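Local coordinates for putative uncharacterized protein (Pseudomonas putida, PDB 4J25) that probably acts as a prolyl 4-hydroxylase of the iron- and 2-oxoglutarate-dependent dioxygenase family, with elongation factor Tu as its likely target, at residues D37-H42 and V197-E202; I94-P99 and D129-F134; Y143-D148 and P204-P209; D154-S159 and W220-G225. All blocks are in the same frame, centred on the assembly; numbering follows the deposited sequence.

Contact 1 of 4, residues D37-H42 and V197-E202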
# COMPACT_ATOMS: atom_id res chain seq x y z
N ASP A 37 -11.11 -9.68 -6.50
CA ASP A 37 -11.85 -9.58 -7.76
C ASP A 37 -11.36 -8.37 -8.57
O ASP A 37 -11.12 -8.49 -9.78
CB ASP A 37 -13.35 -9.50 -7.49
CG ASP A 37 -14.16 -9.19 -8.73
OD1 ASP A 37 -13.64 -9.35 -9.86
OD2 ASP A 37 -15.34 -8.79 -8.59
N ASP A 38 -11.18 -7.22 -7.91
CA ASP A 38 -10.67 -6.02 -8.58
C ASP A 38 -9.28 -6.26 -9.20
O ASP A 38 -9.02 -5.84 -10.32
CB ASP A 38 -10.56 -4.82 -7.63
CG ASP A 38 -11.92 -4.29 -7.17
OD1 ASP A 38 -12.95 -4.58 -7.83
OD2 ASP A 38 -11.94 -3.54 -6.16
N LEU A 39 -8.37 -6.88 -8.46
CA LEU A 39 -7.05 -7.18 -9.00
C LEU A 39 -7.14 -8.04 -10.26
O LEU A 39 -6.42 -7.81 -11.22
CB LEU A 39 -6.17 -7.89 -7.98
CG LEU A 39 -5.60 -7.02 -6.87
CD1 LEU A 39 -4.88 -7.92 -5.90
CD2 LEU A 39 -4.66 -5.96 -7.44
N ALA A 40 -8.04 -9.02 -10.24
CA ALA A 40 -8.21 -9.93 -11.38
C ALA A 40 -8.80 -9.23 -12.59
O ALA A 40 -8.40 -9.48 -13.73
CB ALA A 40 -9.10 -11.10 -10.98
N THR A 41 -9.76 -8.35 -12.35
CA THR A 41 -10.52 -7.74 -13.44
C THR A 41 -9.86 -6.47 -14.00
O THR A 41 -9.91 -6.23 -15.21
CB THR A 41 -11.94 -7.43 -12.98
OG1 THR A 41 -11.88 -6.49 -11.90
CG2 THR A 41 -12.63 -8.68 -12.47
N HIS A 42 -9.24 -5.68 -13.13
CA HIS A 42 -8.69 -4.38 -13.51
C HIS A 42 -7.20 -4.22 -13.24
O HIS A 42 -6.60 -3.25 -13.69
CB HIS A 42 -9.39 -3.23 -12.76
CG HIS A 42 -10.87 -3.18 -12.95
ND1 HIS A 42 -11.76 -3.34 -11.91
CD2 HIS A 42 -11.62 -2.95 -14.05
CE1 HIS A 42 -12.99 -3.24 -12.36
NE2 HIS A 42 -12.94 -3.01 -13.66
N VAL A 197 -4.18 -1.11 -3.89
CA VAL A 197 -3.44 -2.33 -4.22
C VAL A 197 -3.36 -2.44 -5.74
O VAL A 197 -4.34 -2.19 -6.44
CB VAL A 197 -4.16 -3.57 -3.66
CG1 VAL A 197 -3.32 -4.82 -3.81
CG2 VAL A 197 -4.50 -3.37 -2.17
N PHE A 198 -2.20 -2.80 -6.27
CA PHE A 198 -2.10 -3.01 -7.72
C PHE A 198 -1.02 -4.03 -8.11
O PHE A 198 -0.12 -4.38 -7.32
CB PHE A 198 -1.88 -1.69 -8.47
CG PHE A 198 -0.68 -0.90 -8.01
CD1 PHE A 198 -0.81 0.07 -7.02
CD2 PHE A 198 0.57 -1.10 -8.59
CE1 PHE A 198 0.27 0.80 -6.60
CE2 PHE A 198 1.65 -0.37 -8.17
CZ PHE A 198 1.51 0.58 -7.17
N LEU A 199 -1.14 -4.52 -9.34
CA LEU A 199 -0.14 -5.41 -9.89
C LEU A 199 1.15 -4.64 -10.19
O LEU A 199 1.17 -3.73 -11.02
CB LEU A 199 -0.69 -6.11 -11.14
CG LEU A 199 -1.90 -7.01 -10.85
CD1 LEU A 199 -2.48 -7.61 -12.14
CD2 LEU A 199 -1.57 -8.12 -9.86
N SER A 200 2.24 -5.04 -9.54
CA SER A 200 3.49 -4.29 -9.58
C SER A 200 4.13 -4.20 -10.96
O SER A 200 4.76 -3.20 -11.29
CB SER A 200 4.52 -4.89 -8.62
OG SER A 200 3.96 -5.09 -7.33
N GLY A 201 4.01 -5.26 -11.76
CA GLY A 201 4.63 -5.28 -13.07
C GLY A 201 3.82 -4.56 -14.12
O GLY A 201 4.27 -4.42 -15.26
N GLU A 202 2.62 -4.10 -13.76
CA GLU A 202 1.66 -3.61 -14.75
C GLU A 202 1.28 -2.14 -14.67
O GLU A 202 0.98 -1.52 -15.70
CB GLU A 202 0.38 -4.42 -14.68
CG GLU A 202 -0.80 -3.71 -15.32
CD GLU A 202 -2.05 -4.57 -15.38
OE1 GLU A 202 -3.15 -4.01 -15.60
OE2 GLU A 202 -1.92 -5.81 -15.22
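Leu39 sets CG anti to its carbonyl carbon (chi1 -75°) and keeps chi2 extended, which carries CD2 down from helix 32-42 onto strand 195-199. Val197 answers with CG1 anti to the backbone N (chi1 -172°), which turns CG1 toward the Leu39 methyls. The contact is a helix-on-sheet packing in the double-stranded beta-helix (jelly-roll) fold: the N-terminal helix packs on the five-stranded antiparallel sheet that forms one wall of the barrel. Over these short segments the helix and strand axes approach to 8.7 Å and run 37° apart. The two aliphatic side chains cross at about a right angle, with Leu39 CD2 4.0 Å from Val197 CG1. Leu39 CD2 also rests on strand backbone, 3.9 Å from Phe198 CA, while Leu199 sends CD1 to within 4.1 Å of the carbonyl Leu39 O. The joint is therefore small and apolar, burying 205 Å². Ile119 and Leu123 of helix 103-123 also touch Leu39, and Val158 of the adjacent strand lies against Val197. Phe198 turns its CB away from the helix, and its ring meets the metal ligand His205 edge-to-face. Toward solvent the packing thins: Glu202 reaches out with an extended chain, but its OE1 stays 4.0 Å from the carbonyl oxygen His42 O. At the centre of the joint one methyl meets side chain and main chain alike, Leu39 CD2 lying 3.9 Å from Val197 O.

Contact 2 of 4, residues I94-P99 and D129-F134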
# COMPACT_ATOMS: atom_id res chain seq x y z
N ILE A 94 16.28 2.09 5.39
CA ILE A 94 14.90 1.61 5.39
C ILE A 94 14.62 0.73 6.59
O ILE A 94 15.20 -0.35 6.72
CB ILE A 94 14.59 0.75 4.15
CG1 ILE A 94 14.75 1.55 2.86
CG2 ILE A 94 13.17 0.19 4.24
CD1 ILE A 94 13.45 2.26 2.39
N GLN A 95 13.70 1.16 7.45
CA GLN A 95 13.25 0.34 8.57
C GLN A 95 12.04 -0.54 8.20
O GLN A 95 10.89 -0.15 8.41
CB GLN A 95 12.90 1.23 9.77
CG GLN A 95 13.98 2.23 10.10
CD GLN A 95 13.55 3.26 11.12
OE1 GLN A 95 13.56 4.46 10.84
NE2 GLN A 95 13.19 2.79 12.32
N TRP A 96 12.33 -1.72 7.66
CA TRP A 96 11.32 -2.70 7.33
C TRP A 96 10.54 -3.08 8.58
O TRP A 96 11.07 -3.08 9.68
CB TRP A 96 11.95 -3.94 6.68
CG TRP A 96 12.55 -3.60 5.36
CD1 TRP A 96 13.86 -3.37 5.09
CD2 TRP A 96 11.85 -3.43 4.13
NE1 TRP A 96 14.03 -3.06 3.76
CE2 TRP A 96 12.80 -3.09 3.15
CE3 TRP A 96 10.51 -3.52 3.75
CZ2 TRP A 96 12.46 -2.85 1.82
CZ3 TRP A 96 10.17 -3.28 2.45
CH2 TRP A 96 11.14 -2.95 1.49
N ILE A 97 9.27 -3.38 8.38
CA ILE A 97 8.36 -3.65 9.48
C ILE A 97 8.21 -5.15 9.64
O ILE A 97 8.02 -5.87 8.66
CB ILE A 97 7.01 -2.96 9.23
CG1 ILE A 97 7.19 -1.44 9.24
CG2 ILE A 97 5.97 -3.38 10.25
CD1 ILE A 97 6.05 -0.71 8.59
N ASP A 98 8.33 -5.62 10.88
CA ASP A 98 8.15 -7.03 11.21
C ASP A 98 7.25 -7.12 12.43
O ASP A 98 7.07 -6.13 13.15
CB ASP A 98 9.49 -7.69 11.57
CG ASP A 98 10.14 -8.40 10.39
OD1 ASP A 98 9.40 -9.02 9.58
OD2 ASP A 98 11.38 -8.34 10.28
N PRO A 99 6.66 -8.30 12.66
CA PRO A 99 5.92 -8.50 13.90
C PRO A 99 6.79 -8.19 15.11
O PRO A 99 8.00 -8.39 15.05
CB PRO A 99 5.54 -9.98 13.85
CG PRO A 99 5.46 -10.28 12.38
CD PRO A 99 6.56 -9.46 11.75
N ASP A 129 5.38 -13.82 1.12
CA ASP A 129 5.39 -12.83 2.18
C ASP A 129 5.01 -11.40 1.72
O ASP A 129 4.73 -11.14 0.54
CB ASP A 129 6.73 -12.86 2.94
CG ASP A 129 7.83 -12.06 2.26
OD1 ASP A 129 8.82 -11.75 2.94
OD2 ASP A 129 7.71 -11.73 1.07
N PHE A 130 4.99 -10.51 2.70
CA PHE A 130 4.65 -9.11 2.51
C PHE A 130 5.71 -8.32 3.24
O PHE A 130 5.99 -8.59 4.41
CB PHE A 130 3.27 -8.81 3.10
CG PHE A 130 2.85 -7.37 2.97
CD1 PHE A 130 2.76 -6.54 4.10
CD2 PHE A 130 2.56 -6.82 1.72
CE1 PHE A 130 2.37 -5.20 3.98
CE2 PHE A 130 2.17 -5.50 1.59
CZ PHE A 130 2.07 -4.68 2.74
N GLU A 131 6.33 -7.38 2.55
CA GLU A 131 7.31 -6.52 3.15
C GLU A 131 6.77 -5.10 3.06
O GLU A 131 6.19 -4.71 2.04
CB GLU A 131 8.67 -6.64 2.45
CG GLU A 131 8.63 -6.22 0.98
CD GLU A 131 9.99 -6.17 0.32
OE1 GLU A 131 11.01 -6.37 1.01
OE2 GLU A 131 10.05 -5.92 -0.91
N CYS A 132 6.95 -4.32 4.11
CA CYS A 132 6.49 -2.95 4.08
C CYS A 132 7.32 -2.04 4.97
O CYS A 132 8.15 -2.49 5.77
CB CYS A 132 5.02 -2.88 4.46
SG CYS A 132 4.70 -3.45 6.11
N HIS A 133 7.13 -0.73 4.78
CA HIS A 133 7.82 0.27 5.57
C HIS A 133 7.06 1.57 5.45
O HIS A 133 6.25 1.74 4.51
CB HIS A 133 9.27 0.44 5.12
CG HIS A 133 9.44 1.04 3.76
ND1 HIS A 133 9.39 2.41 3.54
CD2 HIS A 133 9.68 0.47 2.56
CE1 HIS A 133 9.59 2.65 2.25
NE2 HIS A 133 9.77 1.49 1.64
N PHE A 134 7.31 2.46 6.40
CA PHE A 134 6.65 3.77 6.41
C PHE A 134 7.36 4.71 5.45
O PHE A 134 8.53 4.51 5.12
CB PHE A 134 6.64 4.39 7.82
CG PHE A 134 5.69 3.71 8.76
CD1 PHE A 134 4.33 3.94 8.69
CD2 PHE A 134 6.16 2.82 9.70
CE1 PHE A 134 3.46 3.30 9.56
CE2 PHE A 134 5.30 2.19 10.56
CZ PHE A 134 3.95 2.43 10.50
O HOH W 1 9.36 1.95 8.47
O HOH W 2 8.65 -5.77 6.16
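Trp96 stands between two residues of strand 129-137, with Glu131 over one face of the indole and His133 over the other. The carboxylate of Glu131 lies nearly flat on the ring, planes 11° apart, with OE1 3.5 Å from Trp96 CH2. His133 instead comes edge-on, a T-shaped pair whose planes stand at 88°; CG of His133 sits between its backbone N and carbonyl carbon (chi1 68°), which aims CD2 at Trp96 CZ3. The imidazole is probably restrained from turning, since His133 ND1 donates to Phe134 O at 2.8 Å, and Ile94 CD1 makes a CH-pi contact over its face, 3.8 Å from His133 NE2. Trp96 is thus closely clasped, yet solvent-exposed. The tight, buried part belongs to Ile97. Its N donates to Cys132 O at 3.0 Å, its CB packs on Cys132 SG, and its CD1 is wedged against Phe134 CE2 at 3.6 Å. The looser side holds Ile94, Gln95 and backbone joined through water: one molecule links Gln95 O with Phe134 N, another Ile97 O with Cys132 N. Residues 94-99, which form no regular strand, lie along strand 129-137, the edge strand of the five-stranded sheet, which pairs with strand 214-222. Helix 103-123 packs on Ile97 and Cys132 through Cys105 and Leu109, and helix 53-67 covers Phe134 with Glu62, Cys63 and Arg66.

Contact 3 of 4, residues Y143-D148 and P204-P209. With MN (manganese (II) ion), chain I; OGA (N-oxalylglycine), chain J.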
# COMPACT_ATOMS: atom_id res chain seq x y z
N TYR A 143 7.54 11.77 -6.46
CA TYR A 143 8.11 10.50 -6.90
C TYR A 143 7.73 10.36 -8.36
O TYR A 143 6.56 10.24 -8.70
CB TYR A 143 7.50 9.35 -6.08
CG TYR A 143 8.32 8.08 -6.03
CD1 TYR A 143 9.30 7.80 -6.96
CD2 TYR A 143 8.08 7.14 -5.03
CE1 TYR A 143 10.04 6.62 -6.90
CE2 TYR A 143 8.80 5.96 -4.95
CZ TYR A 143 9.79 5.71 -5.89
OH TYR A 143 10.51 4.55 -5.81
N ARG A 144 8.74 10.40 -9.22
CA ARG A 144 8.54 10.38 -10.67
C ARG A 144 7.99 9.05 -11.18
O ARG A 144 8.11 8.02 -10.52
CB ARG A 144 9.86 10.70 -11.33
CG ARG A 144 10.43 12.03 -10.88
CD ARG A 144 11.23 12.68 -11.98
NE ARG A 144 10.41 12.93 -13.17
CZ ARG A 144 10.90 13.39 -14.31
NH1 ARG A 144 12.19 13.65 -14.42
NH2 ARG A 144 10.09 13.59 -15.35
N ARG A 145 7.40 9.07 -12.38
CA ARG A 145 6.73 7.89 -12.90
C ARG A 145 7.65 6.68 -12.87
O ARG A 145 8.83 6.75 -13.20
CB ARG A 145 6.21 8.11 -14.31
CG ARG A 145 5.14 7.10 -14.69
CD ARG A 145 4.64 7.28 -16.10
NE ARG A 145 4.25 8.67 -16.35
CZ ARG A 145 3.49 9.06 -17.36
NH1 ARG A 145 3.20 10.34 -17.51
NH2 ARG A 145 3.03 8.16 -18.22
N HIS A 146 7.08 5.55 -12.48
CA HIS A 146 7.86 4.32 -12.34
C HIS A 146 6.97 3.10 -12.24
O HIS A 146 5.75 3.20 -12.02
CB HIS A 146 8.79 4.39 -11.12
CG HIS A 146 8.07 4.32 -9.80
ND1 HIS A 146 7.45 5.41 -9.24
CD2 HIS A 146 7.89 3.30 -8.93
CE1 HIS A 146 6.91 5.07 -8.09
NE2 HIS A 146 7.16 3.79 -7.88
N LEU A 147 7.60 1.95 -12.43
CA LEU A 147 6.99 0.66 -12.16
C LEU A 147 7.69 0.09 -10.94
O LEU A 147 8.90 0.25 -10.78
CB LEU A 147 7.17 -0.31 -13.33
CG LEU A 147 6.26 -0.10 -14.52
CD1 LEU A 147 7.01 -0.42 -15.82
CD2 LEU A 147 5.03 -0.96 -14.39
N ASP A 148 6.94 -0.59 -10.09
CA ASP A 148 7.53 -1.17 -8.90
C ASP A 148 8.34 -2.42 -9.24
O ASP A 148 9.36 -2.68 -8.62
CB ASP A 148 6.46 -1.52 -7.88
CG ASP A 148 5.87 -0.29 -7.19
OD1 ASP A 148 6.46 0.80 -7.22
OD2 ASP A 148 4.80 -0.46 -6.62
N PRO A 204 2.17 1.59 -14.09
CA PRO A 204 3.09 2.70 -13.83
C PRO A 204 2.38 3.70 -12.95
O PRO A 204 1.15 3.82 -13.03
CB PRO A 204 3.34 3.28 -15.22
CG PRO A 204 2.93 2.23 -16.18
CD PRO A 204 1.81 1.50 -15.52
N HIS A 205 3.12 4.40 -12.11
CA HIS A 205 2.48 5.36 -11.20
C HIS A 205 3.49 6.39 -10.74
O HIS A 205 4.69 6.21 -10.90
CB HIS A 205 1.83 4.66 -10.01
CG HIS A 205 2.78 3.82 -9.20
ND1 HIS A 205 3.14 2.55 -9.59
CD2 HIS A 205 3.42 4.05 -8.04
CE1 HIS A 205 3.98 2.04 -8.71
NE2 HIS A 205 4.16 2.92 -7.75
N GLU A 206 3.00 7.49 -10.19
CA GLU A 206 3.86 8.55 -9.71
C GLU A 206 3.16 9.25 -8.55
O GLU A 206 1.97 9.04 -8.31
CB GLU A 206 4.17 9.54 -10.83
CG GLU A 206 2.97 10.31 -11.29
CD GLU A 206 3.24 11.18 -12.48
OE1 GLU A 206 2.30 11.85 -12.96
OE2 GLU A 206 4.39 11.20 -12.97
N VAL A 207 3.92 10.07 -7.83
CA VAL A 207 3.36 10.88 -6.75
C VAL A 207 3.61 12.34 -7.06
O VAL A 207 4.75 12.74 -7.26
CB VAL A 207 4.00 10.55 -5.40
CG1 VAL A 207 3.44 11.48 -4.28
CG2 VAL A 207 3.79 9.08 -5.06
N LEU A 208 2.54 13.12 -7.12
CA LEU A 208 2.66 14.55 -7.38
C LEU A 208 3.03 15.27 -6.07
O LEU A 208 2.70 14.80 -4.99
CB LEU A 208 1.36 15.11 -7.96
CG LEU A 208 0.93 14.60 -9.34
CD1 LEU A 208 -0.10 15.54 -9.95
CD2 LEU A 208 2.12 14.49 -10.24
N PRO A 209 3.75 16.40 -6.17
CA PRO A 209 4.18 17.03 -4.92
C PRO A 209 2.99 17.48 -4.07
O PRO A 209 1.92 17.81 -4.61
CB PRO A 209 5.02 18.23 -5.39
CG PRO A 209 4.75 18.38 -6.84
CD PRO A 209 4.28 17.08 -7.36
MN MN I . 5.83 2.73 -6.50
C1 OGA J . 6.52 3.50 -3.92
C2 OGA J . 5.36 4.33 -4.35
C4 OGA J . 3.42 5.76 -3.80
C5 OGA J . 2.67 6.36 -2.66
O1 OGA J . 6.90 3.59 -2.72
O2 OGA J . 7.10 2.71 -4.75
O2' OGA J . 5.10 4.45 -5.54
O3 OGA J . 1.44 6.61 -2.79
N1 OGA J . 4.53 4.98 -3.36
O4 OGA J . 3.25 6.62 -1.57
O HOH W 3 4.44 1.72 -5.04
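His146 and His205 converge on one manganese ion from paired strands, their imidazole planes inclined at 59°. Each NE2 binds the metal, at 2.2 Å from His146 and 2.1 Å from His205. Asp148 adds OD1 at 2.1 Å, its carboxylate standing almost perpendicular (82°) to the His205 ring. Second-shell bonds fix these rotations: His146 ND1 donates to Arg144 O at 3.0 Å, close to its ring plane, and His205 ND1 to Val203 O. Asp148 OD2 receives bonds from Ser159, Trp220 and the metal-bound water. Tyr143, with CG anti to its backbone N (chi1 -158°), lays its ring so that His146 CE1 sits over the centre of one face, while Tyr143 CE2 comes 3.5 Å from C1 of N-oxalylglycine. Losing this ring to an alanine would probably strip one face of the His146 imidazole of its cover and leave the metal-bound oxalyl carboxylate without the ring packed against it. Val207 CG2 packs against the ligand's C4 at 3.6 Å, and Arg214 holds the ligand as well. Two antiparallel hydrogen-bonded pairs, Tyr143 with Val207 and His146 with His205, set the spacing, the register slipping by one at a beta bulge between them. With the ligand's O2 and O2' and a water, six donor atoms complete the metal's shell; the three from protein form the two-histidine, one-carboxylate facial triad (HXD...H) of 2-oxoglutarate dioxygenases.

Contact 4 of 4, residues D154-S159 and W220-G225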
# COMPACT_ATOMS: atom_id res chain seq x y z
N ASP A 154 12.14 -9.51 -10.73
CA ASP A 154 11.82 -8.87 -9.46
C ASP A 154 10.72 -9.71 -8.79
O ASP A 154 9.82 -10.21 -9.47
CB ASP A 154 11.39 -7.42 -9.72
CG ASP A 154 11.26 -6.59 -8.45
OD1 ASP A 154 10.98 -7.16 -7.40
OD2 ASP A 154 11.43 -5.36 -8.52
N ARG A 155 10.84 -9.93 -7.48
CA ARG A 155 9.95 -10.86 -6.76
C ARG A 155 8.65 -10.19 -6.33
O ARG A 155 7.68 -10.86 -5.97
CB ARG A 155 10.64 -11.39 -5.51
CG ARG A 155 11.77 -12.36 -5.78
CD ARG A 155 12.63 -12.52 -4.56
NE ARG A 155 11.88 -13.06 -3.43
CZ ARG A 155 12.35 -13.13 -2.19
NH1 ARG A 155 13.57 -12.69 -1.92
NH2 ARG A 155 11.61 -13.64 -1.23
N ARG A 156 8.63 -8.86 -6.38
CA ARG A 156 7.44 -8.11 -6.01
C ARG A 156 6.37 -8.26 -7.07
O ARG A 156 6.59 -7.96 -8.24
CB ARG A 156 7.81 -6.65 -5.75
CG ARG A 156 8.95 -6.56 -4.76
CD ARG A 156 9.29 -5.17 -4.33
NE ARG A 156 9.63 -4.29 -5.44
CZ ARG A 156 9.90 -3.00 -5.29
NH1 ARG A 156 9.87 -2.45 -4.07
NH2 ARG A 156 10.19 -2.25 -6.33
N MET A 157 5.23 -8.78 -6.64
CA MET A 157 4.14 -9.12 -7.54
C MET A 157 2.94 -8.19 -7.37
O MET A 157 2.22 -7.92 -8.32
CB MET A 157 3.68 -10.55 -7.26
CG MET A 157 4.72 -11.61 -7.53
SD MET A 157 5.36 -11.52 -9.22
CE MET A 157 3.91 -11.99 -10.15
N VAL A 158 2.68 -7.74 -6.14
CA VAL A 158 1.53 -6.90 -5.88
C VAL A 158 1.94 -5.81 -4.91
O VAL A 158 2.59 -6.10 -3.91
CB VAL A 158 0.36 -7.70 -5.23
CG1 VAL A 158 -0.84 -6.75 -4.95
CG2 VAL A 158 -0.07 -8.89 -6.10
N SER A 159 1.56 -4.58 -5.19
CA SER A 159 1.93 -3.43 -4.40
C SER A 159 0.74 -3.01 -3.57
O SER A 159 -0.39 -3.15 -4.00
CB SER A 159 2.31 -2.26 -5.30
OG SER A 159 3.34 -2.64 -6.19
N TRP A 220 4.92 -4.54 -0.45
CA TRP A 220 4.86 -5.45 -1.60
C TRP A 220 4.71 -6.87 -1.13
O TRP A 220 5.39 -7.29 -0.17
CB TRP A 220 6.12 -5.32 -2.46
CG TRP A 220 6.27 -3.94 -2.95
CD1 TRP A 220 5.72 -3.40 -4.07
CD2 TRP A 220 6.98 -2.88 -2.29
NE1 TRP A 220 6.05 -2.07 -4.16
CE2 TRP A 220 6.81 -1.73 -3.07
CE3 TRP A 220 7.72 -2.80 -1.11
CZ2 TRP A 220 7.37 -0.51 -2.72
CZ3 TRP A 220 8.27 -1.60 -0.76
CH2 TRP A 220 8.10 -0.47 -1.56
N PHE A 221 3.79 -7.58 -1.77
CA PHE A 221 3.71 -9.02 -1.63
C PHE A 221 4.67 -9.63 -2.62
O PHE A 221 4.70 -9.23 -3.80
CB PHE A 221 2.29 -9.51 -1.94
CG PHE A 221 1.23 -9.00 -1.01
CD1 PHE A 221 0.98 -9.64 0.19
CD2 PHE A 221 0.46 -7.90 -1.34
CE1 PHE A 221 0.01 -9.18 1.07
CE2 PHE A 221 -0.51 -7.43 -0.48
CZ PHE A 221 -0.74 -8.08 0.72
N ARG A 222 5.43 -10.63 -2.18
CA ARG A 222 6.50 -11.21 -2.98
C ARG A 222 6.37 -12.71 -3.15
O ARG A 222 5.82 -13.39 -2.30
CB ARG A 222 7.84 -10.92 -2.33
CG ARG A 222 8.09 -9.48 -1.99
CD ARG A 222 9.50 -9.26 -1.51
NE ARG A 222 9.76 -9.99 -0.28
CZ ARG A 222 10.94 -10.11 0.30
NH1 ARG A 222 12.02 -9.54 -0.23
NH2 ARG A 222 11.05 -10.79 1.43
N ARG A 223 6.88 -13.20 -4.28
CA ARG A 223 7.14 -14.62 -4.50
C ARG A 223 8.55 -14.95 -4.05
O ARG A 223 9.39 -14.06 -3.88
CB ARG A 223 7.10 -14.97 -6.00
CG ARG A 223 5.77 -14.83 -6.67
CD ARG A 223 5.90 -15.11 -8.17
NE ARG A 223 6.48 -16.43 -8.43
CZ ARG A 223 5.78 -17.55 -8.51
NH1 ARG A 223 4.46 -17.54 -8.39
NH2 ARG A 223 6.41 -18.70 -8.74
N ARG A 224 8.83 -16.24 -3.93
CA ARG A 224 10.17 -16.71 -3.62
C ARG A 224 11.20 -16.25 -4.67
O ARG A 224 12.25 -15.72 -4.32
CB ARG A 224 10.15 -18.24 -3.50
CG ARG A 224 11.51 -18.92 -3.35
CD ARG A 224 11.32 -20.42 -3.14
NE ARG A 224 10.39 -20.98 -4.13
CZ ARG A 224 10.72 -21.39 -5.35
NH1 ARG A 224 11.99 -21.35 -5.75
NH2 ARG A 224 9.80 -21.87 -6.16
N GLY A 225 10.91 -16.43 -5.95
CA GLY A 225 11.88 -16.10 -6.99
C GLY A 225 12.87 -17.23 -7.27
O GLY A 225 13.05 -18.14 -6.45
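Arg155 reaches over the end of strand 214-222, where it adjoins strand 156-163 in the antiparallel sheet of the double-stranded beta-helix fold. Arg155 CB lies 3.4 Å from Arg223 O, and CG passes Gly225 CA at a point where a side-chain carbon on that glycine would collide with CG. Arg155 CD rests 3.2 Å from Arg224 O. A bend at chi3 (61°) then turns Arg155 NE straight onto Arg223 O, a 2.7 Å bond lying in both the guanidinium and the carbonyl plane. At the tip the guanidinium stacks on that of Arg222, centres 4.2 Å apart and planes at 23°; the two like charges are probably offset by salt bridges from Arg155 NH2 to Glu128 and from Arg222 NH2 to Asp129. A leucine in place of Arg155 is likely to leave Arg223 O without this donor, Arg222 without its stacking partner and Glu128 without its charge mate. The backbone pairing is irregular: Met157 N, at 2.9 Å, and more weakly Val158 N both donate to Phe221 O, a classic beta bulge. Just before it, Asp154 OD1 takes the N-H of Arg156 in an Asx turn. Arg156 runs alongside Trp220, pointing the same way, and makes a cation-pi contact over the indole, while its NH2 binds Asp148 O. Arg156 CZ lies 4.0 Å from the centroid of the Trp220 five-membered ring, and Arg156 NH1 is 3.3 Å from Trp220 CE2.

In the fold
Contact 3 holds the manganese and N-oxalylglycine, and the others lie at centre-to-centre distances from it of about 17 Å (contact 1), 20 Å (contact 2) and 18 Å (contact 4). Contact 1 reaches the site through Phe198 CZ, 3.3 Å from His205 CE1, and contact 4 through Ser159 OG, 2.7 Å from Asp148 OD2. Contacts 1, 2 and 4 share the five-stranded sheet: Phe198 O meets Ser159 N at 2.7 Å, and Glu131 O meets Trp220 N at 2.8 Å. Contact 2 does not touch contact 3, yet its His133 side chain comes within about 6 Å of N-oxalylglycine. Contacts 1 and 2 lie on opposite sides of the chain's centre.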